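PDB 5ZVE: tRNA (cytosine(72)-C(5))-methyltransferase from Pyrococcus horikoshii, which methylates the C5 position of cytosine 72 in several tRNAs, using S-adenosyl-L-methionine as the methyl donor. Local coordinates for residues P86-V91 against G122-I127; V135-A140 against V158-F163; T189-E194 against Q347-G352; K343-S348 against K378-K383. All coordinates share one frame; numbering follows the deposited sequence.

Contact 1 of 4, residues P86-V91 against G122-I127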
loop_
_atom_site.group_PDB
_atom_site.type_symbol
_atom_site.label_atom_id
_atom_site.label_comp_id
_atom_site.label_asym_id
_atom_site.label_seq_id
_atom_site.Cartn_x
_atom_site.Cartn_y
_atom_site.Cartn_z
ATOM N N PRO A 86 12.363 18.969 21.591
ATOM C CA PRO A 86 12.294 20.397 21.277
ATOM C C PRO A 86 11.671 21.191 22.418
ATOM O O PRO A 86 10.734 20.714 23.050
ATOM C CB PRO A 86 11.406 20.440 20.028
ATOM C CG PRO A 86 10.611 19.180 20.078
ATOM C CD PRO A 86 11.499 18.159 20.715
ATOM N N LYS A 87 12.196 22.381 22.682
ATOM C CA LYS A 87 11.635 23.245 23.711
ATOM C C LYS A 87 10.545 24.103 23.093
ATOM O O LYS A 87 10.728 25.294 22.863
ATOM C CB LYS A 87 12.721 24.113 24.337
ATOM C CG LYS A 87 13.830 23.306 24.983
ATOM C CD LYS A 87 13.288 22.440 26.110
ATOM C CE LYS A 87 14.417 21.851 26.941
ATOM N NZ LYS A 87 15.315 22.908 27.493
ATOM N N LEU A 88 9.402 23.482 22.835
ATOM C CA LEU A 88 8.358 24.094 22.029
ATOM C C LEU A 88 6.991 23.732 22.580
ATOM O O LEU A 88 6.818 22.655 23.148
ATOM C CB LEU A 88 8.475 23.627 20.573
ATOM C CG LEU A 88 9.740 23.986 19.793
ATOM C CD1 LEU A 88 9.666 23.467 18.360
ATOM C CD2 LEU A 88 9.947 25.492 19.810
ATOM N N PRO A 89 6.009 24.632 22.419
ATOM C CA PRO A 89 4.642 24.258 22.785
ATOM C C PRO A 89 4.136 23.113 21.900
ATOM O O PRO A 89 4.534 23.012 20.742
ATOM C CB PRO A 89 3.845 25.543 22.545
ATOM C CG PRO A 89 4.660 26.330 21.585
ATOM C CD PRO A 89 6.092 26.006 21.896
ATOM N N VAL A 90 3.259 22.273 22.437
ATOM C CA VAL A 90 2.849 21.062 21.739
ATOM C C VAL A 90 1.512 21.235 21.019
ATOM O O VAL A 90 0.547 21.742 21.593
ATOM C CB VAL A 90 2.748 19.866 22.718
ATOM C CG1 VAL A 90 2.048 18.671 22.071
ATOM C CG2 VAL A 90 4.128 19.482 23.236
ATOM N N VAL A 91 1.476 20.828 19.751
ATOM C CA VAL A 91 0.215 20.595 19.058
ATOM C C VAL A 91 0.008 19.090 18.927
ATOM O O VAL A 91 0.887 18.374 18.449
ATOM C CB VAL A 91 0.175 21.239 17.657
ATOM C CG1 VAL A 91 -1.146 20.920 16.974
ATOM C CG2 VAL A 91 0.372 22.741 17.748
ATOM N N GLY A 122 2.534 32.255 13.974
ATOM C CA GLY A 122 3.953 32.541 13.862
ATOM C C GLY A 122 4.831 31.831 14.876
ATOM O O GLY A 122 6.053 31.811 14.734
ATOM N N ASP A 123 4.221 31.246 15.904
ATOM C CA ASP A 123 4.989 30.505 16.901
ATOM C C ASP A 123 5.556 29.221 16.325
ATOM O O ASP A 123 4.918 28.557 15.512
ATOM C CB ASP A 123 4.140 30.165 18.124
ATOM C CG ASP A 123 3.908 31.355 19.028
ATOM O OD1 ASP A 123 4.465 32.443 18.754
ATOM O OD2 ASP A 123 3.177 31.189 20.028
ATOM N N GLU A 124 6.761 28.878 16.755
ATOM C CA GLU A 124 7.330 27.584 16.439
ATOM C C GLU A 124 6.739 26.537 17.385
ATOM O O GLU A 124 6.716 26.730 18.602
ATOM C CB GLU A 124 8.853 27.624 16.552
ATOM C CG GLU A 124 9.537 26.388 16.007
ATOM C CD GLU A 124 11.036 26.399 16.226
ATOM O OE1 GLU A 124 11.604 27.496 16.431
ATOM O OE2 GLU A 124 11.644 25.307 16.199
ATOM N N VAL A 125 6.251 25.436 16.818
ATOM C CA VAL A 125 5.580 24.399 17.599
ATOM C C VAL A 125 6.060 23.008 17.215
ATOM O O VAL A 125 6.590 22.790 16.122
ATOM C CB VAL A 125 4.036 24.444 17.434
ATOM C CG1 VAL A 125 3.484 25.840 17.703
ATOM C CG2 VAL A 125 3.626 23.950 16.058
ATOM N N GLN A 126 5.865 22.061 18.125
ATOM C CA GLN A 126 6.157 20.671 17.833
ATOM C C GLN A 126 4.844 19.915 17.722
ATOM O O GLN A 126 3.886 20.213 18.435
ATOM C CB GLN A 126 7.060 20.057 18.905
ATOM C CG GLN A 126 6.414 19.927 20.280
ATOM C CD GLN A 126 7.308 19.209 21.264
ATOM O OE1 GLN A 126 7.608 18.028 21.097
ATOM N NE2 GLN A 126 7.747 19.920 22.297
ATOM N N ILE A 127 4.792 18.967 16.794
ATOM C CA ILE A 127 3.578 18.207 16.559
ATOM C C ILE A 127 3.755 16.764 17.012
ATOM O O ILE A 127 4.679 16.068 16.583
ATOM C CB ILE A 127 3.169 18.224 15.081
ATOM C CG1 ILE A 127 2.993 19.666 14.599
ATOM C CG2 ILE A 127 1.891 17.421 14.870
ATOM C CD1 ILE A 127 2.830 19.789 13.108
#
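Val90 and Val91 run parallel to Gln126 and Ile127, joined by two nearly straight backbone bonds, Gln126 N to Pro89 O (3.1 Å) and Val91 N to Gln126 O (2.8 Å). Strands 90-93 and 124-128 are thereby paired in the mixed sheet of the PUA domain. Ahead of the paired valines, the side chain of Gln126 takes over. Its CG sits between the backbone N and the carbonyl carbon (chi1 67°), the chain then runs out extended, and NE2 reaches Leu88 O at 3.0 Å, with that oxygen close to the amide plane. Pro86 CG lies 3.4 Å from Gln126 OE1, while Val90 CG2 packs on CG and CD; OE1 also accepts from Arg128 NE, so both ends of the amide are held. Leu88 straddles Glu124, its CD1 3.5 Å from Glu124 OE2. Among Val125, Val91 and Ile127 the packing is apolar, with Val91 CG2 3.9 Å from Val125 CG2. An alanine in place of Gln126 would probably leave Leu88 O and Arg128 NE without this partner and open a gap beside Pro86 and Val90. The buried amide of Gln126 thus carries polar bonding beyond the paired residues to Leu88 O in the preceding loop.

Contact 2 of 4, residues V135-A140 against V158-F163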
loop_
_atom_site.group_PDB
_atom_site.type_symbol
_atom_site.label_atom_id
_atom_site.label_comp_id
_atom_site.label_asym_id
_atom_site.label_seq_id
_atom_site.Cartn_x
_atom_site.Cartn_y
_atom_site.Cartn_z
ATOM N N VAL A 135 6.241 13.829 15.461
ATOM C CA VAL A 135 6.134 13.547 14.035
ATOM C C VAL A 135 6.563 14.721 13.177
ATOM O O VAL A 135 6.760 14.578 11.970
ATOM C CB VAL A 135 4.696 13.152 13.652
ATOM C CG1 VAL A 135 4.267 11.920 14.433
ATOM C CG2 VAL A 135 3.737 14.310 13.895
ATOM N N GLY A 136 6.739 15.879 13.800
ATOM C CA GLY A 136 7.117 17.057 13.047
ATOM C C GLY A 136 7.205 18.329 13.857
ATOM O O GLY A 136 6.690 18.419 14.970
ATOM N N ILE A 137 7.884 19.310 13.270
ATOM C CA ILE A 137 8.051 20.638 13.841
ATOM C C ILE A 137 7.717 21.661 12.761
ATOM O O ILE A 137 7.997 21.436 11.591
ATOM C CB ILE A 137 9.487 20.847 14.366
ATOM C CG1 ILE A 137 9.713 19.984 15.608
ATOM C CG2 ILE A 137 9.736 22.299 14.719
ATOM C CD1 ILE A 137 11.142 19.952 16.055
ATOM N N GLY A 138 7.092 22.767 13.144
ATOM C CA GLY A 138 6.658 23.744 12.169
ATOM C C GLY A 138 6.249 25.058 12.795
ATOM O O GLY A 138 6.588 25.346 13.945
ATOM N N ILE A 139 5.516 25.859 12.028
ATOM C CA ILE A 139 5.130 27.203 12.449
ATOM C C ILE A 139 3.608 27.324 12.416
ATOM O O ILE A 139 2.970 27.043 11.397
ATOM C CB ILE A 139 5.767 28.313 11.557
ATOM C CG1 ILE A 139 7.243 28.539 11.902
ATOM C CG2 ILE A 139 5.054 29.638 11.759
ATOM C CD1 ILE A 139 8.198 27.451 11.466
ATOM N N ALA A 140 3.030 27.725 13.542
ATOM C CA ALA A 140 1.584 27.870 13.658
ATOM C C ALA A 140 1.076 28.997 12.765
ATOM O O ALA A 140 1.634 30.091 12.754
ATOM C CB ALA A 140 1.187 28.123 15.104
ATOM N N VAL A 158 4.270 22.800 8.374
ATOM C CA VAL A 158 5.290 21.862 8.823
ATOM C C VAL A 158 6.563 22.068 8.005
ATOM O O VAL A 158 6.658 21.649 6.855
ATOM C CB VAL A 158 4.801 20.397 8.715
ATOM C CG1 VAL A 158 5.858 19.432 9.221
ATOM C CG2 VAL A 158 3.518 20.216 9.507
ATOM N N THR A 159 7.534 22.732 8.620
ATOM C CA THR A 159 8.792 23.072 7.980
ATOM C C THR A 159 9.872 22.056 8.313
ATOM O O THR A 159 10.927 22.028 7.684
ATOM C CB THR A 159 9.265 24.462 8.412
ATOM O OG1 THR A 159 9.365 24.493 9.841
ATOM C CG2 THR A 159 8.276 25.520 7.959
ATOM N N LEU A 160 9.616 21.241 9.328
ATOM C CA LEU A 160 10.541 20.177 9.684
ATOM C C LEU A 160 9.792 18.901 10.033
ATOM O O LEU A 160 9.660 18.547 11.205
ATOM C CB LEU A 160 11.430 20.602 10.856
ATOM C CG LEU A 160 12.634 19.689 11.100
ATOM C CD1 LEU A 160 13.639 19.802 9.955
ATOM C CD2 LEU A 160 13.279 20.024 12.433
ATOM N N PRO A 161 9.285 18.208 9.007
ATOM C CA PRO A 161 8.680 16.894 9.223
ATOM C C PRO A 161 9.750 15.880 9.607
ATOM O O PRO A 161 10.913 16.087 9.285
ATOM C CB PRO A 161 8.060 16.567 7.866
ATOM C CG PRO A 161 8.940 17.279 6.892
ATOM C CD PRO A 161 9.334 18.564 7.577
ATOM N N LYS A 162 9.371 14.812 10.293
ATOM C CA LYS A 162 10.329 13.774 10.629
ATOM C C LYS A 162 10.906 13.163 9.345
ATOM O O LYS A 162 12.113 12.950 9.228
ATOM C CB LYS A 162 9.664 12.711 11.499
ATOM C CG LYS A 162 10.503 11.485 11.741
ATOM C CD LYS A 162 11.474 11.670 12.877
ATOM C CE LYS A 162 11.635 10.372 13.648
ATOM N NZ LYS A 162 12.914 10.339 14.406
ATOM N N PHE A 163 10.030 12.906 8.378
ATOM C CA PHE A 163 10.435 12.439 7.057
ATOM C C PHE A 163 9.718 13.247 5.990
ATOM O O PHE A 163 8.665 13.829 6.247
ATOM C CB PHE A 163 10.125 10.952 6.858
ATOM C CG PHE A 163 10.881 10.039 7.778
ATOM C CD1 PHE A 163 12.161 9.612 7.454
ATOM C CD2 PHE A 163 10.303 9.588 8.955
ATOM C CE1 PHE A 163 12.858 8.762 8.295
ATOM C CE2 PHE A 163 10.993 8.730 9.800
ATOM C CZ PHE A 163 12.273 8.320 9.472
#
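Ile137 meets Leu160 through a reciprocal pair of backbone bonds, Ile137 N to Leu160 O and Leu160 N to Ile137 O, each 2.8 Å long. Farther along, Lys162 N donates to Val135 O at 3.1 Å. The side chain of Lys162 can be followed outward from there. Its CB rests 3.5 Å from Val135 O, the same oxygen that receives the backbone N-H. CG is anti to the backbone N (chi1 171°), and bends at chi2 and chi3 then carry the chain away from strand 134-140, to a point at which NZ forms a salt bridge with Asp82 OD1 and a weak hydrogen bond to Phe80 O. Lys162 thus holds Val135 O through its backbone and Asp82 through its tip.

The pairing, within the mixed sheet of the PUA domain, is antiparallel but interrupted: Thr159 and Leu160 both face Ile137, a classic beta bulge, at the point where the chain turns a corner. Thr159 N adds a weak bond to Ile137 O, which is thus approached by two successive N-H groups. On the face carrying their side chains, Ile137 CB and Leu160 CB lie 4.0 Å apart. Thr159 OG1, placed between its backbone N and carbonyl carbon (chi1 56°), touches both Ile139 CD1 and Gly138 CA at 3.6 Å.

Two glycines fit where the chains come close. Gly136 CA is 4.1 Å from Pro161 CA, and a side chain on Gly136 would press tightly on Val158 CG1. At Gly138 a beta carbon would collide with Val158 CA.

Contact 3 of 4, residues T189-E194 against Q347-G352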
loop_
_atom_site.group_PDB
_atom_site.type_symbol
_atom_site.label_atom_id
_atom_site.label_comp_id
_atom_site.label_asym_id
_atom_site.label_seq_id
_atom_site.Cartn_x
_atom_site.Cartn_y
_atom_site.Cartn_z
ATOM N N THR A 189 3.246 -7.437 -8.825
ATOM C CA THR A 189 2.105 -8.348 -8.765
ATOM C C THR A 189 1.341 -8.418 -10.092
ATOM O O THR A 189 1.125 -9.503 -10.630
ATOM C CB THR A 189 1.123 -7.941 -7.642
ATOM O OG1 THR A 189 1.779 -8.030 -6.370
ATOM C CG2 THR A 189 -0.101 -8.843 -7.641
ATOM N N ALA A 190 0.949 -7.264 -10.625
ATOM C CA ALA A 190 0.196 -7.222 -11.880
ATOM C C ALA A 190 1.023 -7.747 -13.052
ATOM O O ALA A 190 0.499 -8.413 -13.945
ATOM C CB ALA A 190 -0.282 -5.808 -12.164
ATOM N N ARG A 191 2.314 -7.439 -13.048
ATOM C CA ARG A 191 3.223 -7.957 -14.066
ATOM C C ARG A 191 3.303 -9.483 -14.031
ATOM O O ARG A 191 3.206 -10.149 -15.063
ATOM C CB ARG A 191 4.616 -7.355 -13.883
ATOM C CG ARG A 191 4.763 -5.966 -14.469
ATOM C CD ARG A 191 5.090 -6.055 -15.952
ATOM N NE ARG A 191 5.361 -4.743 -16.529
ATOM C CZ ARG A 191 5.749 -4.550 -17.783
ATOM N NH1 ARG A 191 5.920 -5.588 -18.591
ATOM N NH2 ARG A 191 5.971 -3.323 -18.225
ATOM N N VAL A 192 3.479 -10.022 -12.832
ATOM C CA VAL A 192 3.629 -11.455 -12.628
ATOM C C VAL A 192 2.363 -12.219 -13.043
ATOM O O VAL A 192 2.416 -13.402 -13.368
ATOM C CB VAL A 192 4.000 -11.736 -11.145
ATOM C CG1 VAL A 192 3.838 -13.200 -10.775
ATOM C CG2 VAL A 192 5.420 -11.243 -10.861
ATOM N N LEU A 193 1.239 -11.514 -13.102
ATOM C CA LEU A 193 -0.007 -12.102 -13.578
ATOM C C LEU A 193 0.026 -12.336 -15.087
ATOM O O LEU A 193 -0.633 -13.246 -15.596
ATOM C CB LEU A 193 -1.196 -11.210 -13.220
ATOM C CG LEU A 193 -2.565 -11.793 -13.583
ATOM C CD1 LEU A 193 -2.805 -13.109 -12.854
ATOM C CD2 LEU A 193 -3.687 -10.811 -13.282
ATOM N N GLU A 194 0.812 -11.517 -15.785
ATOM C CA GLU A 194 0.934 -11.571 -17.242
ATOM C C GLU A 194 -0.422 -11.605 -17.949
ATOM O O GLU A 194 -0.721 -12.559 -18.666
ATOM C CB GLU A 194 1.757 -12.788 -17.672
ATOM C CG GLU A 194 3.161 -12.852 -17.095
ATOM C CD GLU A 194 3.945 -14.045 -17.625
ATOM O OE1 GLU A 194 3.546 -14.604 -18.668
ATOM O OE2 GLU A 194 4.960 -14.424 -17.004
ATOM N N GLN A 347 7.674 -16.954 -10.996
ATOM C CA GLN A 347 7.180 -15.623 -11.308
ATOM C C GLN A 347 8.145 -14.933 -12.266
ATOM O O GLN A 347 9.360 -15.113 -12.171
ATOM C CB GLN A 347 6.991 -14.805 -10.031
ATOM C CG GLN A 347 5.986 -15.411 -9.062
ATOM C CD GLN A 347 5.828 -14.589 -7.802
ATOM O OE1 GLN A 347 6.186 -13.412 -7.767
ATOM N NE2 GLN A 347 5.278 -15.203 -6.760
ATOM N N SER A 348 7.598 -14.143 -13.186
ATOM C CA SER A 348 8.379 -13.594 -14.290
ATOM C C SER A 348 9.384 -12.560 -13.808
ATOM O O SER A 348 10.456 -12.408 -14.393
ATOM C CB SER A 348 7.460 -12.976 -15.341
ATOM O OG SER A 348 6.692 -11.917 -14.787
ATOM N N ILE A 349 9.032 -11.851 -12.742
ATOM C CA ILE A 349 9.951 -10.915 -12.109
ATOM C C ILE A 349 10.178 -11.338 -10.667
ATOM O O ILE A 349 9.236 -11.433 -9.890
ATOM C CB ILE A 349 9.412 -9.470 -12.147
ATOM C CG1 ILE A 349 9.249 -8.997 -13.595
ATOM C CG2 ILE A 349 10.324 -8.534 -11.362
ATOM C CD1 ILE A 349 8.592 -7.633 -13.733
ATOM N N PHE A 350 11.430 -11.599 -10.313
ATOM C CA PHE A 350 11.759 -11.967 -8.945
ATOM C C PHE A 350 12.921 -11.124 -8.449
ATOM O O PHE A 350 14.078 -11.412 -8.746
ATOM C CB PHE A 350 12.110 -13.449 -8.835
ATOM C CG PHE A 350 11.877 -14.022 -7.463
ATOM C CD1 PHE A 350 12.680 -13.651 -6.393
ATOM C CD2 PHE A 350 10.863 -14.945 -7.246
ATOM C CE1 PHE A 350 12.466 -14.172 -5.132
ATOM C CE2 PHE A 350 10.648 -15.474 -5.990
ATOM C CZ PHE A 350 11.450 -15.089 -4.930
ATOM N N ILE A 351 12.605 -10.081 -7.689
ATOM C CA ILE A 351 13.634 -9.215 -7.139
ATOM C C ILE A 351 13.521 -9.128 -5.622
ATOM O O ILE A 351 14.296 -8.435 -4.972
ATOM C CB ILE A 351 13.556 -7.800 -7.748
ATOM C CG1 ILE A 351 12.174 -7.187 -7.516
ATOM C CG2 ILE A 351 13.893 -7.845 -9.236
ATOM C CD1 ILE A 351 11.914 -5.921 -8.316
ATOM N N GLY A 352 12.561 -9.851 -5.055
ATOM C CA GLY A 352 12.387 -9.861 -3.615
ATOM C C GLY A 352 13.180 -10.972 -2.966
ATOM O O GLY A 352 14.293 -11.279 -3.390
HETATM O O HOH W 1 4.661 -14.366 -14.192
#
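Val192 and Gln347 make an apolar, water-bridged contact between the C-terminal end of helix 184-193 and the loop that runs from strand 342-344 to strand 353-355 in the methyltransferase domain. Val192 CG1, anti to its backbone N (chi1 166°), lies against the aliphatic part of Gln347, 3.5 Å from CG and nearly as close to CB. The other methyl, CG2, looks toward Gln347 OE1 and Ile349 O, each at 3.9 Å. The two side chains cross obliquely, and the valine covers the glutamine stem while the amide beyond it is used by other partners: OE1 accepts from Gln362 NE2, and NE2 donates to Ile376 O. One residue earlier in the helix, Arg191 CB meets Ile349 CD1 at 4.0 Å, but the arginine chain turns away and its NE forms a salt bridge with Glu69.

Polar coupling comes through one water. It donates to Val192 O at 2.6 Å and to Glu194 OE2 at 2.8 Å, and accepts from Ser348 N at 3.1 Å. Both its protons are used, and Lys378 NZ of strand 374-381 is a second donor to it. Val192 O, in the last turn of the helix, is thereby linked through the water to the loop backbone. Glu194, where the chain leaves the helix with positive phi, extends its chain beyond CG until OE2 lies 3.3 Å from Ser348 CB.

Around this joint, Ala190 and Leu193 pack on helix 210-218, Thr189 reaches strands 316-322 and 374-381, and Val192 also touches Lys378 of the latter strand.

Contact 4 of 4, residues K343-S348 against K378-K383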
loop_
_atom_site.group_PDB
_atom_site.type_symbol
_atom_site.label_atom_id
_atom_site.label_comp_id
_atom_site.label_asym_id
_atom_site.label_seq_id
_atom_site.Cartn_x
_atom_site.Cartn_y
_atom_site.Cartn_z
ATOM N N LYS A 343 -0.801 -25.494 -8.342
ATOM C CA LYS A 343 0.637 -25.742 -8.403
ATOM C C LYS A 343 1.449 -24.448 -8.490
ATOM O O LYS A 343 1.107 -23.542 -9.251
ATOM C CB LYS A 343 0.956 -26.644 -9.599
ATOM C CG LYS A 343 2.426 -26.997 -9.758
ATOM C CD LYS A 343 2.634 -27.916 -10.956
ATOM C CE LYS A 343 4.111 -28.197 -11.205
ATOM N NZ LYS A 343 4.856 -26.954 -11.556
ATOM N N LEU A 344 2.529 -24.369 -7.715
ATOM C CA LEU A 344 3.404 -23.201 -7.738
ATOM C C LEU A 344 4.101 -23.029 -9.081
ATOM O O LEU A 344 4.573 -23.995 -9.677
ATOM C CB LEU A 344 4.452 -23.298 -6.631
ATOM C CG LEU A 344 4.065 -22.882 -5.213
ATOM C CD1 LEU A 344 5.115 -23.377 -4.249
ATOM C CD2 LEU A 344 3.954 -21.383 -5.124
ATOM N N GLU A 345 4.169 -21.787 -9.545
ATOM C CA GLU A 345 4.846 -21.467 -10.794
ATOM C C GLU A 345 5.830 -20.322 -10.605
ATOM O O GLU A 345 5.603 -19.411 -9.804
ATOM C CB GLU A 345 3.837 -21.105 -11.882
ATOM C CG GLU A 345 2.815 -22.186 -12.168
ATOM C CD GLU A 345 3.115 -22.946 -13.450
ATOM O OE1 GLU A 345 3.076 -22.320 -14.532
ATOM O OE2 GLU A 345 3.384 -24.167 -13.378
ATOM N N GLU A 346 6.928 -20.387 -11.348
ATOM C CA GLU A 346 7.940 -19.341 -11.354
ATOM C C GLU A 346 7.326 -18.000 -11.736
ATOM O O GLU A 346 6.551 -17.913 -12.687
ATOM C CB GLU A 346 9.059 -19.712 -12.328
ATOM C CG GLU A 346 10.300 -18.858 -12.251
ATOM C CD GLU A 346 11.315 -19.226 -13.318
ATOM O OE1 GLU A 346 10.944 -19.235 -14.512
ATOM O OE2 GLU A 346 12.477 -19.521 -12.963
ATOM N N GLN A 347 7.674 -16.954 -10.996
ATOM C CA GLN A 347 7.180 -15.623 -11.308
ATOM C C GLN A 347 8.145 -14.933 -12.266
ATOM O O GLN A 347 9.360 -15.113 -12.171
ATOM C CB GLN A 347 6.991 -14.805 -10.031
ATOM C CG GLN A 347 5.986 -15.411 -9.062
ATOM C CD GLN A 347 5.828 -14.589 -7.802
ATOM O OE1 GLN A 347 6.186 -13.412 -7.767
ATOM N NE2 GLN A 347 5.278 -15.203 -6.760
ATOM N N SER A 348 7.598 -14.143 -13.186
ATOM C CA SER A 348 8.379 -13.594 -14.290
ATOM C C SER A 348 9.384 -12.560 -13.808
ATOM O O SER A 348 10.456 -12.408 -14.393
ATOM C CB SER A 348 7.460 -12.976 -15.341
ATOM O OG SER A 348 6.692 -11.917 -14.787
ATOM N N LYS A 378 2.189 -17.115 -7.183
ATOM C CA LYS A 378 1.605 -17.353 -8.499
ATOM C C LYS A 378 1.340 -18.831 -8.701
ATOM O O LYS A 378 2.264 -19.643 -8.630
ATOM C CB LYS A 378 2.521 -16.848 -9.611
ATOM C CG LYS A 378 1.957 -17.074 -11.003
ATOM C CD LYS A 378 3.043 -16.995 -12.053
ATOM C CE LYS A 378 2.451 -17.037 -13.446
ATOM N NZ LYS A 378 3.506 -17.072 -14.488
ATOM N N LEU A 379 0.086 -19.179 -8.976
ATOM C CA LEU A 379 -0.290 -20.588 -9.083
ATOM C C LEU A 379 -1.011 -20.959 -10.369
ATOM O O LEU A 379 -1.720 -20.149 -10.971
ATOM C CB LEU A 379 -1.175 -21.000 -7.915
ATOM C CG LEU A 379 -0.623 -20.936 -6.498
ATOM C CD1 LEU A 379 -1.376 -21.910 -5.655
ATOM C CD2 LEU A 379 0.816 -21.280 -6.466
ATOM N N ARG A 380 -0.836 -22.217 -10.754
ATOM C CA ARG A 380 -1.487 -22.797 -11.913
ATOM C C ARG A 380 -2.440 -23.906 -11.452
ATOM O O ARG A 380 -2.044 -24.793 -10.692
ATOM C CB ARG A 380 -0.428 -23.331 -12.880
ATOM C CG ARG A 380 -0.908 -24.297 -13.943
ATOM C CD ARG A 380 -1.831 -23.623 -14.940
ATOM N NE ARG A 380 -1.339 -22.345 -15.461
ATOM C CZ ARG A 380 -0.233 -22.182 -16.186
ATOM N NH1 ARG A 380 0.524 -23.221 -16.503
ATOM N NH2 ARG A 380 0.109 -20.970 -16.607
ATOM N N LYS A 381 -3.694 -23.837 -11.893
ATOM C CA LYS A 381 -4.691 -24.846 -11.534
ATOM C C LYS A 381 -4.540 -26.090 -12.404
ATOM O O LYS A 381 -4.949 -26.092 -13.566
ATOM C CB LYS A 381 -6.107 -24.285 -11.670
ATOM C CG LYS A 381 -7.196 -25.295 -11.353
ATOM C CD LYS A 381 -8.578 -24.665 -11.385
ATOM C CE LYS A 381 -9.647 -25.674 -10.990
ATOM N NZ LYS A 381 -11.011 -25.073 -10.953
ATOM N N VAL A 382 -3.955 -27.146 -11.845
ATOM C CA VAL A 382 -3.682 -28.348 -12.625
ATOM C C VAL A 382 -4.887 -29.285 -12.709
ATOM O O VAL A 382 -5.004 -30.061 -13.659
ATOM C CB VAL A 382 -2.483 -29.127 -12.050
ATOM C CG1 VAL A 382 -1.209 -28.304 -12.178
ATOM C CG2 VAL A 382 -2.739 -29.509 -10.601
ATOM N N LYS A 383 -5.784 -29.201 -11.729
ATOM C CA LYS A 383 -6.998 -30.020 -11.715
ATOM C C LYS A 383 -8.032 -29.471 -10.735
ATOM O O LYS A 383 -7.738 -28.567 -9.952
ATOM C CB LYS A 383 -6.662 -31.472 -11.364
ATOM C CG LYS A 383 -6.396 -31.718 -9.886
ATOM C CD LYS A 383 -6.115 -33.189 -9.622
ATOM C CE LYS A 383 -5.759 -33.439 -8.166
ATOM N NZ LYS A 383 -5.615 -34.894 -7.875
HETATM O O HOH W 2 4.770 -18.115 -7.217
HETATM O O HOH W 1 4.661 -14.366 -14.192
#
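Leu344 and Leu379 face each other as a non-hydrogen-bonded pair in an antiparallel connection between strands 342-344 and 374-381, within the mixed sheet of the class I-like methyltransferase fold. This is the tight part of the contact: Leu344 CD2 and Leu379 CD2 approach to 3.4 Å, closer than usual for two methyls. The adjoining pair, Lys343 with Arg380, is hydrogen-bonded in both directions, and Glu345 N donates to Lys378 O at 3.0 Å to continue the pairing.

The opposite face, with Lys343 and Arg380, is looser and more open to solvent. There Glu345 lays CG against Arg380 CB at 3.5 Å before its chain bends at chi2 (-103°). Its OE1 comes over one face of the guanidinium, 3.3 Å from NH1, with carboxylate and guanidinium planes 51° apart. No N-H points at the oxygen, so the salt bridge rests on charge alone. OE2 takes a long salt bridge to Lys343 NZ, making a three-residue network. An alanine at Glu345 would probably leave Arg380 and Lys343 without their shared counter-charge and set the guanidinium free to turn. At the outer end, Val382 CG1 packs on Lys343 CB at right angles to the lysine chain.

Toward Gln347 the chains part and water bridges them. One water accepts from Lys378 N and Gln347 NE2, while Gln362 holds the glutamine's OE1. Lys378, extended from CB to its end, passes Gln347 in the opposite direction, and its NZ donates to a second water 3.0 Å away.

In the fold
Contacts 1 and 2 hold successive strands of one sheet: 124-128 and 134-140 are neighbours, joined where Ile127 N meets Gly136 O, and Ile127 CD1 packs on Val158 CG2. Contact 2 is the more buried and relies on backbone bonds and glycines, whereas contact 1, partly buried, adds a side-chain amide. Contacts 3 and 4 lie on the other side of the chain's centre, in the methyltransferase domain; the centres of contacts 1 and 3 are about 46 Å apart. They share Gln347, Ser348 and a water, and Lys378 touches the helix end of contact 3. Both are partly buried, but contact 3 joins helix to loop through apolar packing and water, while contact 4 pairs strands and carries charges on its exposed face.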